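Local coordinates for protein CD1-2 antigen (Gallus gallus, PDB 3DBX) that probably presents lipid antigens to T cells as a membrane-anchored, MHC class I-like glycoprotein of the CD1 family, at residues V189-V194 with R277-P282; R217-T222 with V269-L274; L236-V241 with Y249-T254. All coordinates share one frame; numbering follows the deposited sequence.

Interaction 1: residues V189-V194 with R277-P282; sequences VPPMAV and RSLLVP
Leu279 extends from its backbone with CG anti to N (chi1 176°), and chi2 of 55° leaves CD2 as the far tip of the branch, aimed at the chain of 189-194. Val281 also has CG1 anti to N, which leaves CG2 anti to the carbonyl carbon, next to N. Both branches converge on the methyl of Ala193: its CB lies 3.8 Å from Leu279 CD2 and 3.9 Å from Val281 CG2, so that the single methyl is met by one methyl from each of the two side chains. Leu279 CD2 also reaches back along the chain, with its methyl 3.7 Å from Pro191 O and 4.0 Å from Pro191 CG; the proline ring and the leucine run antiparallel alongside one another.

Strand 192-194 begins strand A of the immunoglobulin C1-set domain, and strand 279-282 is strand G. Their axes approach to 7.6 Å and run nearly parallel, at 15°, too far apart for a shared sheet. Each is instead an edge strand of its own sheet: Met192 and Val194 pair with Thr212 and Arg210 of strand 204-214, while Leu279 and Val281 pair with Val269 and Cys267 of strand 265-270. The CB of Met192 and that of Val194 point away from strand G.

With all backbone pairing directed to inner strands, the two edges are held to each other by van der Waals contact, mainly between apolar side chains. This apolar seam, 205 Å² summed over both sides, closes one margin of the beta sandwich near the surface, and its chemistry implies dispersion and partial shielding of methyl groups, without directional bonds.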
loop_
_atom_site.group_PDB
_atom_site.type_symbol
_atom_site.label_atom_id
_atom_site.label_comp_id
_atom_site.label_asym_id
_atom_site.label_seq_id
_atom_site.Cartn_x
_atom_site.Cartn_y
_atom_site.Cartn_z
ATOM N N VAL A 189 -15.954 10.007 -2.679
ATOM C CA VAL A 189 -16.053 10.873 -1.505
ATOM C C VAL A 189 -15.140 12.080 -1.755
ATOM O O VAL A 189 -13.937 11.897 -1.926
ATOM C CB VAL A 189 -15.508 10.167 -0.237
ATOM C CG1 VAL A 189 -15.619 11.096 0.896
ATOM C CG2 VAL A 189 -16.315 8.875 0.061
ATOM N N PRO A 190 -15.714 13.296 -1.906
ATOM C CA PRO A 190 -14.848 14.463 -2.198
ATOM C C PRO A 190 -13.906 14.867 -1.050
ATOM O O PRO A 190 -14.243 14.637 0.130
ATOM C CB PRO A 190 -15.842 15.582 -2.546
ATOM C CG PRO A 190 -17.108 14.856 -2.946
ATOM C CD PRO A 190 -17.131 13.632 -1.997
ATOM N N PRO A 191 -12.747 15.490 -1.390
ATOM C CA PRO A 191 -11.790 15.910 -0.396
ATOM C C PRO A 191 -12.273 17.137 0.332
ATOM O O PRO A 191 -13.152 17.850 -0.188
ATOM C CB PRO A 191 -10.541 16.252 -1.251
ATOM C CG PRO A 191 -11.116 16.746 -2.520
ATOM C CD PRO A 191 -12.281 15.819 -2.762
ATOM N N MET A 192 -11.725 17.380 1.524
ATOM C CA MET A 192 -11.884 18.683 2.165
ATOM C C MET A 192 -10.472 19.170 2.382
ATOM O O MET A 192 -9.586 18.350 2.461
ATOM C CB MET A 192 -12.678 18.642 3.473
ATOM C CG MET A 192 -12.195 17.768 4.568
ATOM S SD MET A 192 -12.918 18.280 6.189
ATOM C CE MET A 192 -11.918 19.742 6.539
ATOM N N ALA A 193 -10.248 20.484 2.428
ATOM C CA ALA A 193 -8.864 20.994 2.528
ATOM C C ALA A 193 -8.769 22.189 3.475
ATOM O O ALA A 193 -9.733 22.928 3.682
ATOM C CB ALA A 193 -8.295 21.338 1.151
ATOM N N VAL A 194 -7.607 22.331 4.090
ATOM C CA VAL A 194 -7.356 23.424 5.018
ATOM C C VAL A 194 -5.983 23.978 4.662
ATOM O O VAL A 194 -5.094 23.214 4.250
ATOM C CB VAL A 194 -7.454 23.000 6.521
ATOM C CG1 VAL A 194 -8.905 22.601 6.918
ATOM C CG2 VAL A 194 -6.455 21.879 6.912
ATOM N N ARG A 277 -15.621 21.398 -11.052
ATOM C CA ARG A 277 -15.319 22.366 -10.009
ATOM C C ARG A 277 -14.127 21.928 -9.173
ATOM O O ARG A 277 -14.041 20.783 -8.768
ATOM C CB ARG A 277 -16.531 22.595 -9.099
ATOM C CG ARG A 277 -17.521 23.644 -9.614
ATOM C CD ARG A 277 -18.207 24.370 -8.440
ATOM N NE ARG A 277 -17.445 25.520 -7.941
ATOM C CZ ARG A 277 -17.131 25.747 -6.664
ATOM N NH1 ARG A 277 -17.493 24.898 -5.695
ATOM N NH2 ARG A 277 -16.443 26.832 -6.344
ATOM N N SER A 278 -13.187 22.830 -8.948
ATOM C CA SER A 278 -12.067 22.547 -8.054
ATOM C C SER A 278 -12.492 22.915 -6.656
ATOM O O SER A 278 -13.472 23.643 -6.445
ATOM C CB SER A 278 -10.875 23.452 -8.396
ATOM O OG SER A 278 -10.652 23.462 -9.787
ATOM N N LEU A 279 -11.704 22.442 -5.711
ATOM C CA LEU A 279 -11.717 22.945 -4.374
ATOM C C LEU A 279 -10.619 24.003 -4.333
ATOM O O LEU A 279 -9.447 23.680 -4.607
ATOM C CB LEU A 279 -11.362 21.784 -3.446
ATOM C CG LEU A 279 -11.188 21.938 -1.955
ATOM C CD1 LEU A 279 -12.413 22.577 -1.296
ATOM C CD2 LEU A 279 -10.912 20.540 -1.423
ATOM N N LEU A 280 -10.972 25.240 -3.969
ATOM C CA LEU A 280 -10.022 26.331 -3.915
ATOM C C LEU A 280 -10.000 26.953 -2.501
ATOM O O LEU A 280 -11.030 27.477 -2.025
ATOM C CB LEU A 280 -10.348 27.393 -4.969
ATOM C CG LEU A 280 -9.417 28.605 -4.956
ATOM C CD1 LEU A 280 -8.085 28.273 -5.623
ATOM C CD2 LEU A 280 -10.073 29.798 -5.612
ATOM N N VAL A 281 -8.826 26.917 -1.866
ATOM C CA VAL A 281 -8.661 27.300 -0.459
ATOM C C VAL A 281 -7.574 28.374 -0.286
ATOM O O VAL A 281 -6.390 28.070 -0.389
ATOM C CB VAL A 281 -8.375 26.059 0.448
ATOM C CG1 VAL A 281 -8.488 26.436 1.891
ATOM C CG2 VAL A 281 -9.381 24.934 0.160
ATOM N N PRO A 282 -7.983 29.639 -0.045
ATOM C CA PRO A 282 -7.064 30.772 0.093
ATOM C C PRO A 282 -6.236 30.674 1.357
ATOM O O PRO A 282 -6.683 30.052 2.332
ATOM C CB PRO A 282 -8.009 31.990 0.197
ATOM C CG PRO A 282 -9.329 31.509 -0.297
ATOM C CD PRO A 282 -9.382 30.070 0.115
#

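Interaction 2: residues R217-T222 with V269-L274; sequences RPIAVT and VQHCSL
Strands C and F of the immunoglobulin C1-set domain meet here as antiparallel neighbours, and the contact covers the start of one and the end of the other. Ala220 and Gln270 form a hydrogen-bonded pair: Ala220 N donates to Gln270 O at 3.0 Å, in the plane of that carbonyl, and Gln270 N donates to Ala220 O at 2.8 Å, nearly along the C=O axis. Both N-H groups point almost straight at their acceptors (173°). Val221 and Val269 follow as a non-hydrogen-bonded pair, their side chains aligned on the same face.

On the valine side the contact belongs to the sandwich interior, where Val211 of the facing sheet touches Ile219, Val221 and Val269. In Ile219, CG1 anti to N (chi1 -163°) and an extended chi2 (175°) carry CD1 obliquely across to Val269 CG1 at 3.5 Å, closer than methyl groups normally pack. Its CG1 also lies 3.2 Å from Gln270 O, and its CB stands at the edge of the His271 ring, in plane.

After Ile219 and His271 the chains diverge, and the His271 ring, with CG anti to N, reaches toward Pro218. One ring nitrogen, ND1, shares a hydrogen bond with Ser273 OG at 2.7 Å; the other, NE2, bonds to Pro216 O, so the buried imidazole is gripped at both nitrogens and its rotation is fixed. Its CD2 lies 3.1 Å from Pro218 O. That carbonyl accepts a hydrogen bond from a water, which accepts one from Cys272 N at 2.8 Å, the water lying above one face of the ring, displaced toward its rim.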
loop_
_atom_site.group_PDB
_atom_site.type_symbol
_atom_site.label_atom_id
_atom_site.label_comp_id
_atom_site.label_asym_id
_atom_site.label_seq_id
_atom_site.Cartn_x
_atom_site.Cartn_y
_atom_site.Cartn_z
ATOM N N ARG A 217 -8.152 7.380 -4.917
ATOM C CA ARG A 217 -6.822 7.870 -4.573
ATOM C C ARG A 217 -6.242 8.984 -5.448
ATOM O O ARG A 217 -5.504 9.841 -4.919
ATOM C CB ARG A 217 -5.844 6.682 -4.601
ATOM C CG ARG A 217 -4.472 6.927 -3.895
ATOM C CD ARG A 217 -3.600 5.689 -4.090
ATOM N NE ARG A 217 -2.428 5.654 -3.200
ATOM C CZ ARG A 217 -1.239 6.198 -3.472
ATOM N NH1 ARG A 217 -1.055 6.887 -4.596
ATOM N NH2 ARG A 217 -0.232 6.083 -2.600
ATOM N N PRO A 218 -6.408 8.903 -6.800
ATOM C CA PRO A 218 -5.759 9.930 -7.634
ATOM C C PRO A 218 -6.269 11.327 -7.310
ATOM O O PRO A 218 -7.459 11.500 -7.054
ATOM C CB PRO A 218 -6.189 9.537 -9.046
ATOM C CG PRO A 218 -6.399 8.051 -8.952
ATOM C CD PRO A 218 -7.060 7.878 -7.641
ATOM N N ILE A 219 -5.369 12.305 -7.278
ATOM C CA ILE A 219 -5.732 13.696 -6.932
ATOM C C ILE A 219 -4.590 14.599 -7.380
ATOM O O ILE A 219 -3.434 14.135 -7.525
ATOM C CB ILE A 219 -5.984 13.834 -5.384
ATOM C CG1 ILE A 219 -6.752 15.127 -5.029
ATOM C CG2 ILE A 219 -4.679 13.692 -4.592
ATOM C CD1 ILE A 219 -7.105 15.191 -3.552
ATOM N N ALA A 220 -4.897 15.867 -7.660
ATOM C CA ALA A 220 -3.828 16.794 -7.943
ATOM C C ALA A 220 -4.056 18.068 -7.144
ATOM O O ALA A 220 -5.134 18.658 -7.190
ATOM C CB ALA A 220 -3.703 17.084 -9.400
ATOM N N VAL A 221 -3.026 18.461 -6.412
ATOM C CA VAL A 221 -3.068 19.613 -5.518
ATOM C C VAL A 221 -1.989 20.569 -5.999
ATOM O O VAL A 221 -0.804 20.181 -6.083
ATOM C CB VAL A 221 -2.748 19.203 -4.095
ATOM C CG1 VAL A 221 -2.754 20.436 -3.184
ATOM C CG2 VAL A 221 -3.749 18.133 -3.596
ATOM N N THR A 222 -2.392 21.793 -6.360
ATOM C CA THR A 222 -1.441 22.787 -6.818
ATOM C C THR A 222 -1.582 24.072 -5.994
ATOM O O THR A 222 -2.603 24.302 -5.344
ATOM C CB THR A 222 -1.556 23.078 -8.340
ATOM O OG1 THR A 222 -2.872 23.548 -8.649
ATOM C CG2 THR A 222 -1.286 21.787 -9.178
ATOM N N VAL A 269 -7.363 22.074 -5.492
ATOM C CA VAL A 269 -7.452 20.602 -5.453
ATOM C C VAL A 269 -8.357 20.135 -6.568
ATOM O O VAL A 269 -9.515 20.563 -6.686
ATOM C CB VAL A 269 -7.995 20.067 -4.108
ATOM C CG1 VAL A 269 -7.810 18.581 -4.028
ATOM C CG2 VAL A 269 -7.275 20.694 -2.925
ATOM N N GLN A 270 -7.819 19.267 -7.406
ATOM C CA GLN A 270 -8.572 18.697 -8.516
ATOM C C GLN A 270 -8.740 17.211 -8.132
ATOM O O GLN A 270 -7.784 16.547 -7.697
ATOM C CB GLN A 270 -7.782 18.913 -9.815
ATOM C CG GLN A 270 -8.259 18.110 -11.073
ATOM C CD GLN A 270 -7.299 18.256 -12.273
ATOM O OE1 GLN A 270 -6.075 18.437 -12.102
ATOM N NE2 GLN A 270 -7.853 18.216 -13.483
ATOM N N HIS A 271 -9.981 16.729 -8.179
ATOM C CA HIS A 271 -10.320 15.355 -7.825
ATOM C C HIS A 271 -11.525 14.971 -8.652
ATOM O O HIS A 271 -12.401 15.792 -8.887
ATOM C CB HIS A 271 -10.624 15.235 -6.324
ATOM C CG HIS A 271 -10.772 13.803 -5.867
ATOM N ND1 HIS A 271 -11.996 13.201 -5.695
ATOM C CD2 HIS A 271 -9.847 12.851 -5.611
ATOM C CE1 HIS A 271 -11.818 11.944 -5.316
ATOM N NE2 HIS A 271 -10.519 11.712 -5.241
ATOM N N CYS A 272 -11.560 13.736 -9.137
ATOM C CA CYS A 272 -12.618 13.325 -10.052
ATOM C C CYS A 272 -14.030 13.397 -9.414
ATOM O O CYS A 272 -15.005 13.598 -10.120
ATOM C CB CYS A 272 -12.331 11.929 -10.621
ATOM S SG CYS A 272 -12.431 10.600 -9.396
ATOM N N SER A 273 -14.124 13.278 -8.083
ATOM C CA SER A 273 -15.433 13.370 -7.406
ATOM C C SER A 273 -16.038 14.782 -7.430
ATOM O O SER A 273 -17.225 14.981 -7.151
ATOM C CB SER A 273 -15.278 12.922 -5.970
ATOM O OG SER A 273 -14.541 13.912 -5.243
ATOM N N LEU A 274 -15.207 15.762 -7.783
ATOM C CA LEU A 274 -15.612 17.156 -7.808
ATOM C C LEU A 274 -16.125 17.591 -9.166
ATOM O O LEU A 274 -16.727 18.659 -9.295
ATOM C CB LEU A 274 -14.432 18.039 -7.355
ATOM C CG LEU A 274 -13.860 17.830 -5.950
ATOM C CD1 LEU A 274 -12.481 18.515 -5.805
ATOM C CD2 LEU A 274 -14.794 18.401 -4.946
HETATM O O HOH W 1 -9.323 12.077 -9.127
#

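Interaction 3: residues L236-V241 with Y249-T254; sequences LSTGTV and YQLRST
The hairpin of strands D and E in the immunoglobulin C1-set domain is tight at two places and bridged by single waters elsewhere. At its Ser237 end the backbones pair directly: Ser237 N donates to Thr254 O, and Thr254 N donates to Ser237 O at only 2.6 Å, nearly along the C=O axis and close to straight (169°). Ser253 OG, anti to its own N, adds a weak bond to Ser237 O at 3.4 Å; its other partner, also weak, is Trp223 NE1.

At the other end side chains do the holding. Val241 CG1 meets Tyr249 CB at 3.5 Å, the two side chains set roughly perpendicular, while Val241 CG2 comes to 3.8 Å from Leu251 CD1. Leu251 is buried and also packs on Ile219 and on Val221 of strand 220-225, so Leu251 belongs to the sandwich core; the Tyr249 hydroxyl hydrogen-bonds OD2 of Asp37, in the MHC-like domain.

The loose side lies around Gly239 and Thr240, both exposed. Gly239 N still donates to Arg252 O at 2.8 Å, but the bond is bent (152°), and a water also donates to that carbonyl. Between this bond and the backbone pairing of Gln250 with Leu242, a second water sits between the strands, donating to Thr240 O at 2.5 Å and accepting from Arg252 N at 3.0 Å.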
loop_
_atom_site.group_PDB
_atom_site.type_symbol
_atom_site.label_atom_id
_atom_site.label_comp_id
_atom_site.label_asym_id
_atom_site.label_seq_id
_atom_site.Cartn_x
_atom_site.Cartn_y
_atom_site.Cartn_z
ATOM N N LEU A 236 8.518 24.112 -3.559
ATOM C CA LEU A 236 7.222 23.423 -3.566
ATOM C C LEU A 236 7.415 21.931 -3.298
ATOM O O LEU A 236 8.180 21.260 -3.985
ATOM C CB LEU A 236 6.535 23.630 -4.929
ATOM C CG LEU A 236 5.008 23.628 -5.104
ATOM C CD1 LEU A 236 4.736 23.417 -6.570
ATOM C CD2 LEU A 236 4.353 22.562 -4.340
ATOM N N SER A 237 6.725 21.406 -2.300
ATOM C CA SER A 237 6.763 19.980 -2.040
ATOM C C SER A 237 5.337 19.449 -1.927
ATOM O O SER A 237 4.541 19.939 -1.145
ATOM C CB SER A 237 7.558 19.691 -0.759
ATOM O OG SER A 237 7.370 18.345 -0.310
ATOM N N THR A 238 4.999 18.468 -2.748
ATOM C CA THR A 238 3.734 17.795 -2.523
ATOM C C THR A 238 4.050 16.431 -1.953
ATOM O O THR A 238 4.924 15.719 -2.468
ATOM C CB THR A 238 2.832 17.761 -3.757
ATOM O OG1 THR A 238 1.690 16.920 -3.478
ATOM C CG2 THR A 238 3.606 17.284 -5.011
ATOM N N GLY A 239 3.414 16.118 -0.832
ATOM C CA GLY A 239 3.711 14.894 -0.114
ATOM C C GLY A 239 3.122 13.680 -0.806
ATOM O O GLY A 239 2.527 13.765 -1.896
ATOM N N THR A 240 3.291 12.543 -0.147
ATOM C CA THR A 240 2.797 11.282 -0.635
ATOM C C THR A 240 1.399 11.144 -0.047
ATOM O O THR A 240 1.088 11.759 0.977
ATOM C CB THR A 240 3.727 10.134 -0.193
ATOM O OG1 THR A 240 5.055 10.396 -0.662
ATOM C CG2 THR A 240 3.298 8.813 -0.771
ATOM N N VAL A 241 0.555 10.388 -0.731
ATOM C CA VAL A 241 -0.804 10.162 -0.288
ATOM C C VAL A 241 -0.756 9.131 0.845
ATOM O O VAL A 241 0.028 8.185 0.780
ATOM C CB VAL A 241 -1.673 9.677 -1.463
ATOM C CG1 VAL A 241 -3.058 9.412 -1.019
ATOM C CG2 VAL A 241 -1.719 10.761 -2.582
ATOM N N TYR A 249 -8.251 8.781 1.720
ATOM C CA TYR A 249 -6.830 9.145 1.676
ATOM C C TYR A 249 -6.627 10.589 2.140
ATOM O O TYR A 249 -7.581 11.322 2.254
ATOM C CB TYR A 249 -6.279 8.965 0.250
ATOM C CG TYR A 249 -6.278 7.517 -0.225
ATOM C CD1 TYR A 249 -5.202 6.674 0.063
ATOM C CD2 TYR A 249 -7.364 7.001 -0.938
ATOM C CE1 TYR A 249 -5.194 5.366 -0.366
ATOM C CE2 TYR A 249 -7.375 5.665 -1.369
ATOM C CZ TYR A 249 -6.291 4.863 -1.068
ATOM O OH TYR A 249 -6.238 3.563 -1.481
ATOM N N GLN A 250 -5.367 10.965 2.398
ATOM C CA GLN A 250 -4.976 12.272 2.877
ATOM C C GLN A 250 -3.620 12.633 2.227
ATOM O O GLN A 250 -2.816 11.772 1.989
ATOM C CB GLN A 250 -4.634 12.132 4.353
ATOM C CG GLN A 250 -5.583 12.792 5.213
ATOM C CD GLN A 250 -5.202 12.698 6.651
ATOM O OE1 GLN A 250 -5.669 11.812 7.381
ATOM N NE2 GLN A 250 -4.391 13.633 7.088
ATOM N N LEU A 251 -3.351 13.911 2.030
ATOM C CA LEU A 251 -2.122 14.369 1.360
ATOM C C LEU A 251 -1.864 15.745 1.969
ATOM O O LEU A 251 -2.820 16.450 2.342
ATOM C CB LEU A 251 -2.407 14.554 -0.166
ATOM C CG LEU A 251 -1.312 14.925 -1.160
ATOM C CD1 LEU A 251 -1.840 14.591 -2.545
ATOM C CD2 LEU A 251 -1.058 16.397 -1.112
ATOM N N ARG A 252 -0.595 16.128 2.049
ATOM C CA ARG A 252 -0.188 17.466 2.466
ATOM C C ARG A 252 0.683 18.030 1.330
ATOM O O ARG A 252 1.610 17.337 0.876
ATOM C CB ARG A 252 0.685 17.303 3.709
ATOM C CG ARG A 252 0.321 18.113 4.959
ATOM C CD ARG A 252 1.269 17.648 6.144
ATOM N NE ARG A 252 1.993 18.762 6.784
ATOM C CZ ARG A 252 3.231 19.166 6.467
ATOM N NH1 ARG A 252 3.919 18.571 5.491
ATOM N NH2 ARG A 252 3.786 20.173 7.132
ATOM N N SER A 253 0.400 19.255 0.868
ATOM C CA SER A 253 1.293 19.939 -0.077
ATOM C C SER A 253 1.841 21.181 0.611
ATOM O O SER A 253 1.133 21.768 1.404
ATOM C CB SER A 253 0.553 20.343 -1.352
ATOM O OG SER A 253 1.479 20.973 -2.248
ATOM N N THR A 254 3.099 21.556 0.354
ATOM C CA THR A 254 3.646 22.731 1.024
ATOM C C THR A 254 4.396 23.602 0.055
ATOM O O THR A 254 4.977 23.085 -0.928
ATOM C CB THR A 254 4.613 22.392 2.212
ATOM O OG1 THR A 254 5.816 21.802 1.726
ATOM C CG2 THR A 254 3.970 21.472 3.266
HETATM O O HOH W 2 4.612 17.837 1.510
HETATM O O HOH W 3 1.263 13.766 2.509
#

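In the fold
All three contacts lie in the immunoglobulin domain, yet they hold it differently. Interactions 2 and 3 pair neighbouring strands within opposite sheets, with backbone hydrogen bonds, and meet across the sandwich core, where Ile219 CG2 lies 3.6 Å from Leu251 CD1. Interaction 1 joins the edge of one sheet to the edge of the other through apolar side chains near the surface. It abuts interaction 2, since strands 265-270 and 279-282 are neighbours (Leu279 O to Val269 N 2.8 Å, a probable hydrogen bond), but does not touch interaction 3, whose nearest atoms are about 7 Å away. Waters bridge polar backbone atoms in interactions 2 and 3, where these do not pair directly.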